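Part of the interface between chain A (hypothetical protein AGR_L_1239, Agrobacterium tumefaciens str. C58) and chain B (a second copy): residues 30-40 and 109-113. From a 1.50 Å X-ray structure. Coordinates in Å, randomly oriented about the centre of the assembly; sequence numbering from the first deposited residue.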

ATOM      1  N   TYR A  30     -16.028 -20.146  -3.390  1.00 19.65           N
ATOM      2  CA  TYR A  30     -16.640 -19.136  -2.533  1.00 20.66           C
ATOM      3  C   TYR A  30     -18.034 -18.774  -3.039  1.00 18.50           C
ATOM      4  O   TYR A  30     -19.012 -18.787  -2.272  1.00 20.16           O
ATOM      5  N   LEU A  31     -18.138 -18.464  -4.327  1.00 19.66           N
ATOM      6  CA  LEU A  31     -19.423 -18.086  -4.894  1.00 19.37           C
ATOM      7  C   LEU A  31     -20.423 -19.220  -4.813  1.00 20.83           C
ATOM      8  O   LEU A  31     -21.618 -18.988  -4.629  1.00 19.92           O
ATOM      9  N   LYS A  32     -19.961 -20.455  -4.953  1.00 20.34           N
ATOM     10  CA  LYS A  32     -20.882 -21.592  -4.866  1.00 20.63           C
ATOM     11  C   LYS A  32     -21.502 -21.714  -3.480  1.00 20.06           C
ATOM     12  O   LYS A  32     -22.733 -21.850  -3.334  1.00 21.11           O
ATOM     13  N   VAL A  33     -20.670 -21.670  -2.449  1.00 20.23           N
ATOM     14  CA  VAL A  33     -21.189 -21.894  -1.102  1.00 19.70           C
ATOM     15  C   VAL A  33     -22.008 -20.694  -0.638  1.00 19.82           C
ATOM     16  O   VAL A  33     -23.014 -20.857   0.056  1.00 20.42           O
ATOM     17  N   VAL A  34     -21.634 -19.485  -1.047  1.00 19.48           N
ATOM     18  CA  VAL A  34     -22.450 -18.329  -0.718  1.00 18.64           C
ATOM     19  C   VAL A  34     -23.820 -18.456  -1.404  1.00 19.90           C
ATOM     20  O   VAL A  34     -24.851 -18.247  -0.765  1.00 22.42           O
ATOM     21  N   GLU A  35     -23.842 -18.786  -2.688  1.00 19.73           N
ATOM     22  CA  GLU A  35     -25.118 -18.950  -3.361  1.00 20.33           C
ATOM     23  C   GLU A  35     -25.993 -20.015  -2.715  1.00 20.39           C
ATOM     24  O   GLU A  35     -27.188 -19.790  -2.492  1.00 21.42           O
ATOM     25  N   ASP A  36     -25.407 -21.186  -2.459  1.00 19.84           N
ATOM     26  CA  ASP A  36     -26.155 -22.366  -2.006  1.00 21.10           C
ATOM     27  C   ASP A  36     -26.618 -22.281  -0.559  1.00 22.60           C
ATOM     28  O   ASP A  36     -27.635 -22.889  -0.180  1.00 23.83           O
ATOM     29  N   GLU A  37     -25.883 -21.562   0.277  1.00 22.58           N
ATOM     30  CA  GLU A  37     -26.147 -21.575   1.708  1.00 24.81           C
ATOM     31  C   GLU A  37     -26.180 -20.182   2.344  1.00 26.07           C
ATOM     32  O   GLU A  37     -27.069 -19.878   3.153  1.00 32.44           O
ATOM     33  N   GLY A  38     -25.252 -19.307   1.993  1.00 21.59           N
ATOM     34  CA  GLY A  38     -25.085 -18.112   2.800  1.00 21.53           C
ATOM     35  C   GLY A  38     -25.970 -16.941   2.447  1.00 21.73           C
ATOM     36  O   GLY A  38     -26.443 -16.205   3.344  1.00 21.58           O
ATOM     37  N   ILE A  39     -26.182 -16.703   1.156  1.00 21.68           N
ATOM     38  CA  ILE A  39     -26.732 -15.396   0.766  1.00 20.50           C
ATOM     39  C   ILE A  39     -28.176 -15.206   1.224  1.00 20.98           C
ATOM     40  O   ILE A  39     -28.577 -14.100   1.601  1.00 21.03           O
ATOM     41  N   GLU A  40     -28.960 -16.272   1.239  1.00 21.13           N
ATOM     42  CA  GLU A  40     -30.347 -16.112   1.660  1.00 21.52           C
ATOM     43  C   GLU A  40     -30.450 -15.814   3.162  1.00 21.56           C
ATOM     44  O   GLU A  40     -31.259 -14.976   3.571  1.00 20.76           O
TER
ATOM     45  N   PRO B 109     -20.898  -9.747 -12.253  1.00 18.61           N
ATOM     46  CA  PRO B 109     -21.885 -10.050 -11.206  1.00 17.92           C
ATOM     47  C   PRO B 109     -21.953 -11.538 -10.864  1.00 20.23           C
ATOM     48  O   PRO B 109     -21.969 -12.410 -11.765  1.00 19.52           O
ATOM     49  N   ALA B 110     -22.043 -11.828  -9.564  1.00 19.05           N
ATOM     50  CA  ALA B 110     -22.384 -13.169  -9.127  1.00 20.54           C
ATOM     51  C   ALA B 110     -23.793 -13.499  -9.606  1.00 19.20           C
ATOM     52  O   ALA B 110     -24.593 -12.606  -9.903  1.00 20.34           O
ATOM     53  N   ARG B 111     -24.118 -14.792  -9.650  1.00 21.22           N
ATOM     54  CA  ARG B 111     -25.432 -15.235 -10.105  1.00 22.18           C
ATOM     55  C   ARG B 111     -26.567 -14.672  -9.253  1.00 22.19           C
ATOM     56  O   ARG B 111     -27.691 -14.514  -9.741  1.00 23.93           O
ATOM     57  N   PHE B 112     -26.253 -14.372  -7.991  1.00 21.90           N
ATOM     58  CA  PHE B 112     -27.222 -13.869  -7.003  1.00 20.39           C
ATOM     59  C   PHE B 112     -27.123 -12.360  -6.776  1.00 23.26           C
ATOM     60  O   PHE B 112     -27.735 -11.824  -5.856  1.00 22.91           O
ATOM     61  N   SER B 113     -26.380 -11.663  -7.627  1.00 20.43           N
ATOM     62  CA  SER B 113     -26.356 -10.212  -7.579  1.00 19.27           C
ATOM     63  C   SER B 113     -27.647  -9.620  -8.156  1.00 20.46           C
ATOM     64  O   SER B 113     -28.025  -9.948  -9.289  1.00 20.33           O
TER

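Residues 30-40 of chain A, part of a longer helix, receive a short turn of chain B. The bump is Phe B112; the hollow is lined by Leu A31, Val A34, Glu A35 and Ile A39. Phe B112 sits in a type I beta turn from Ala B110 to Ser B113, closed by a backbone hydrogen bond from Ser B113 N to Ala B110 O (3.0 Å). Its CA-to-CB bond points toward the helix, and chi1 is p (48°). Phe B112 has the largest covered area of any residue here, 120 Å², and its ring meets its neighbours obliquely.

Val A34 (chi1 t) points toward the turn and places CG1 3.6 Å from Phe B112 CZ. Ile A39 (t, p) also points in; its CG1 lies 3.7 Å from Phe B112 CD2. Glu A35 lends its aliphatic base, with CB 3.6 Å from Phe B112 CD1. Leu A31 (m, t) leaves the backbone sideways, but its end comes nearer. Its CD2 packs 4.0 Å from Phe B112 CZ and 4.0 Å from Ala B110 CB, so one methyl touches both residues. The small Ala B110 side chain also points toward the helix. The helix has a wider pi-type turn at 34-38, and Ile A39 N bonds to Val A34 O at 2.8 Å.

No direct hydrogen bond crosses between the stretches. The polar link runs through water. Glu A35 is extended (t, t), and its OE1 approaches Arg B111 CD at 3.7 Å. Water 1 donates to Glu A35 OE2 (2.6 Å) and accepts from Arg B111 NH1 (3.1 Å). Water 2 makes weak bonds to Glu A35 OE2 (3.3 Å) and Arg B111 O (3.4 Å). Arg B111 (m, t, t, chi4 -91°) has NE and NH2 satisfied elsewhere in the structure. Lys A32 points away and forms a salt bridge within its own helix, NZ to Asp A36 OD2 (3.1 Å).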

ATOM      1  CB  TYR A  30     -15.730 -17.888  -2.474  1.00 20.31           C
ATOM      2  CG  TYR A  30     -16.323 -16.704  -1.720  1.00 19.98           C
ATOM      3  CD1 TYR A  30     -17.155 -15.796  -2.362  1.00 19.14           C
ATOM      4  CD2 TYR A  30     -16.076 -16.501  -0.365  1.00 19.28           C
ATOM      5  CE1 TYR A  30     -17.725 -14.750  -1.685  1.00 19.27           C
ATOM      6  CE2 TYR A  30     -16.627 -15.434   0.317  1.00 18.96           C
ATOM      7  CZ  TYR A  30     -17.456 -14.567  -0.340  1.00 19.58           C
ATOM      8  OH  TYR A  30     -17.998 -13.522   0.360  1.00 21.64           O
ATOM      9  CB  LEU A  31     -19.274 -17.596  -6.336  1.00 19.22           C
ATOM     10  CG  LEU A  31     -18.581 -16.217  -6.454  1.00 20.10           C
ATOM     11  CD1 LEU A  31     -18.423 -15.839  -7.897  1.00 23.57           C
ATOM     12  CD2 LEU A  31     -19.353 -15.135  -5.753  1.00 21.76           C
ATOM     13  CB  LYS A  32     -20.165 -22.896  -5.210  1.00 22.37           C
ATOM     14  CG  LYS A  32     -21.086 -24.102  -5.076  1.00 23.94           C
ATOM     15  CD  LYS A  32     -20.474 -25.359  -5.614  1.00 27.80           C
ATOM     16  CE  LYS A  32     -21.428 -26.529  -5.418  1.00 32.73           C
ATOM     17  NZ  LYS A  32     -22.730 -26.294  -6.134  1.00 36.58           N
ATOM     18  CB  VAL A  33     -20.078 -22.343  -0.095  1.00 23.16           C
ATOM     19  CG1 VAL A  33     -19.164 -21.185   0.281  1.00 21.44           C
ATOM     20  CG2 VAL A  33     -20.696 -23.009   1.123  1.00 28.32           C
ATOM     21  CB  VAL A  34     -21.742 -16.994  -1.083  1.00 20.19           C
ATOM     22  CG1 VAL A  34     -22.672 -15.788  -0.900  1.00 18.89           C
ATOM     23  CG2 VAL A  34     -20.490 -16.820  -0.241  1.00 20.58           C
ATOM     24  CB  GLU A  35     -24.930 -19.280  -4.840  1.00 22.15           C
ATOM     25  CG  GLU A  35     -26.269 -19.382  -5.581  1.00 22.41           C
ATOM     26  CD  GLU A  35     -26.143 -19.630  -7.069  1.00 26.28           C
ATOM     27  OE1 GLU A  35     -25.028 -19.874  -7.564  1.00 25.79           O
ATOM     28  OE2 GLU A  35     -27.196 -19.629  -7.738  1.00 36.31           O
ATOM     29  CB  ASP A  36     -25.312 -23.637  -2.147  1.00 22.50           C
ATOM     30  CG  ASP A  36     -25.070 -24.049  -3.577  1.00 26.12           C
ATOM     31  OD1 ASP A  36     -25.663 -23.456  -4.495  1.00 27.22           O
ATOM     32  OD2 ASP A  36     -24.259 -24.990  -3.760  1.00 33.47           O
ATOM     33  CB  GLU A  37     -25.108 -22.439   2.406  1.00 24.12           C
ATOM     34  CG  GLU A  37     -25.398 -22.632   3.897  1.00 30.08           C
ATOM     35  CD  GLU A  37     -24.463 -23.611   4.565  1.00 30.89           C
ATOM     36  OE1 GLU A  37     -23.842 -24.413   3.825  1.00 37.43           O
ATOM     37  OE2 GLU A  37     -24.370 -23.599   5.830  1.00 33.36           O
ATOM     38  CB  ILE A  39     -26.556 -15.091  -0.753  1.00 21.01           C
ATOM     39  CG1 ILE A  39     -26.700 -13.590  -1.042  1.00 21.61           C
ATOM     40  CG2 ILE A  39     -27.518 -15.920  -1.586  1.00 22.84           C
ATOM     41  CD1 ILE A  39     -25.586 -12.729  -0.449  1.00 22.60           C
ATOM     42  CB  GLU A  40     -31.181 -17.312   1.234  1.00 21.56           C
ATOM     43  CG  GLU A  40     -31.464 -17.290  -0.281  1.00 26.05           C
ATOM     44  CD  GLU A  40     -32.152 -16.004  -0.784  1.00 35.52           C
ATOM     45  OE1 GLU A  40     -33.156 -15.559  -0.177  1.00 36.47           O
ATOM     46  OE2 GLU A  40     -31.687 -15.442  -1.797  1.00 37.36           O
TER
ATOM     47  CB  PRO B 109     -23.203  -9.620 -11.839  1.00 18.38           C
ATOM     48  CG  PRO B 109     -22.966  -9.799 -13.319  1.00 19.97           C
ATOM     49  CD  PRO B 109     -21.519  -9.482 -13.562  1.00 17.20           C
ATOM     50  CB  ALA B 110     -22.303 -13.255  -7.619  1.00 21.05           C
ATOM     51  CB  ARG B 111     -25.477 -16.758 -10.084  1.00 23.01           C
ATOM     52  CG  ARG B 111     -24.642 -17.387 -11.154  1.00 23.85           C
ATOM     53  CD  ARG B 111     -24.495 -18.897 -11.043  1.00 28.61           C
ATOM     54  NE  ARG B 111     -24.168 -19.379 -12.378  1.00 34.74           N
ATOM     55  CZ  ARG B 111     -25.056 -19.762 -13.295  1.00 32.81           C
ATOM     56  NH1 ARG B 111     -26.364 -19.766 -13.048  1.00 35.68           N
ATOM     57  NH2 ARG B 111     -24.615 -20.157 -14.480  1.00 34.16           N
ATOM     58  CB  PHE B 112     -27.071 -14.626  -5.662  1.00 21.11           C
ATOM     59  CG  PHE B 112     -25.662 -14.729  -5.185  1.00 20.19           C
ATOM     60  CD1 PHE B 112     -24.875 -15.785  -5.574  1.00 19.37           C
ATOM     61  CD2 PHE B 112     -25.109 -13.756  -4.369  1.00 19.68           C
ATOM     62  CE1 PHE B 112     -23.560 -15.873  -5.173  1.00 19.55           C
ATOM     63  CE2 PHE B 112     -23.828 -13.852  -3.957  1.00 20.30           C
ATOM     64  CZ  PHE B 112     -23.038 -14.923  -4.333  1.00 19.92           C
ATOM     65  CB  SER B 113     -25.193  -9.669  -8.400  1.00 19.66           C
ATOM     66  OG  SER B 113     -25.147  -8.234  -8.330  1.00 19.62           O
TER
HETATM   67  O   HOH W   1     -27.877 -19.549 -10.294  1.00 37.62           O
HETATM   68  O   HOH W   2     -29.177 -16.936  -7.789  1.00 50.77           O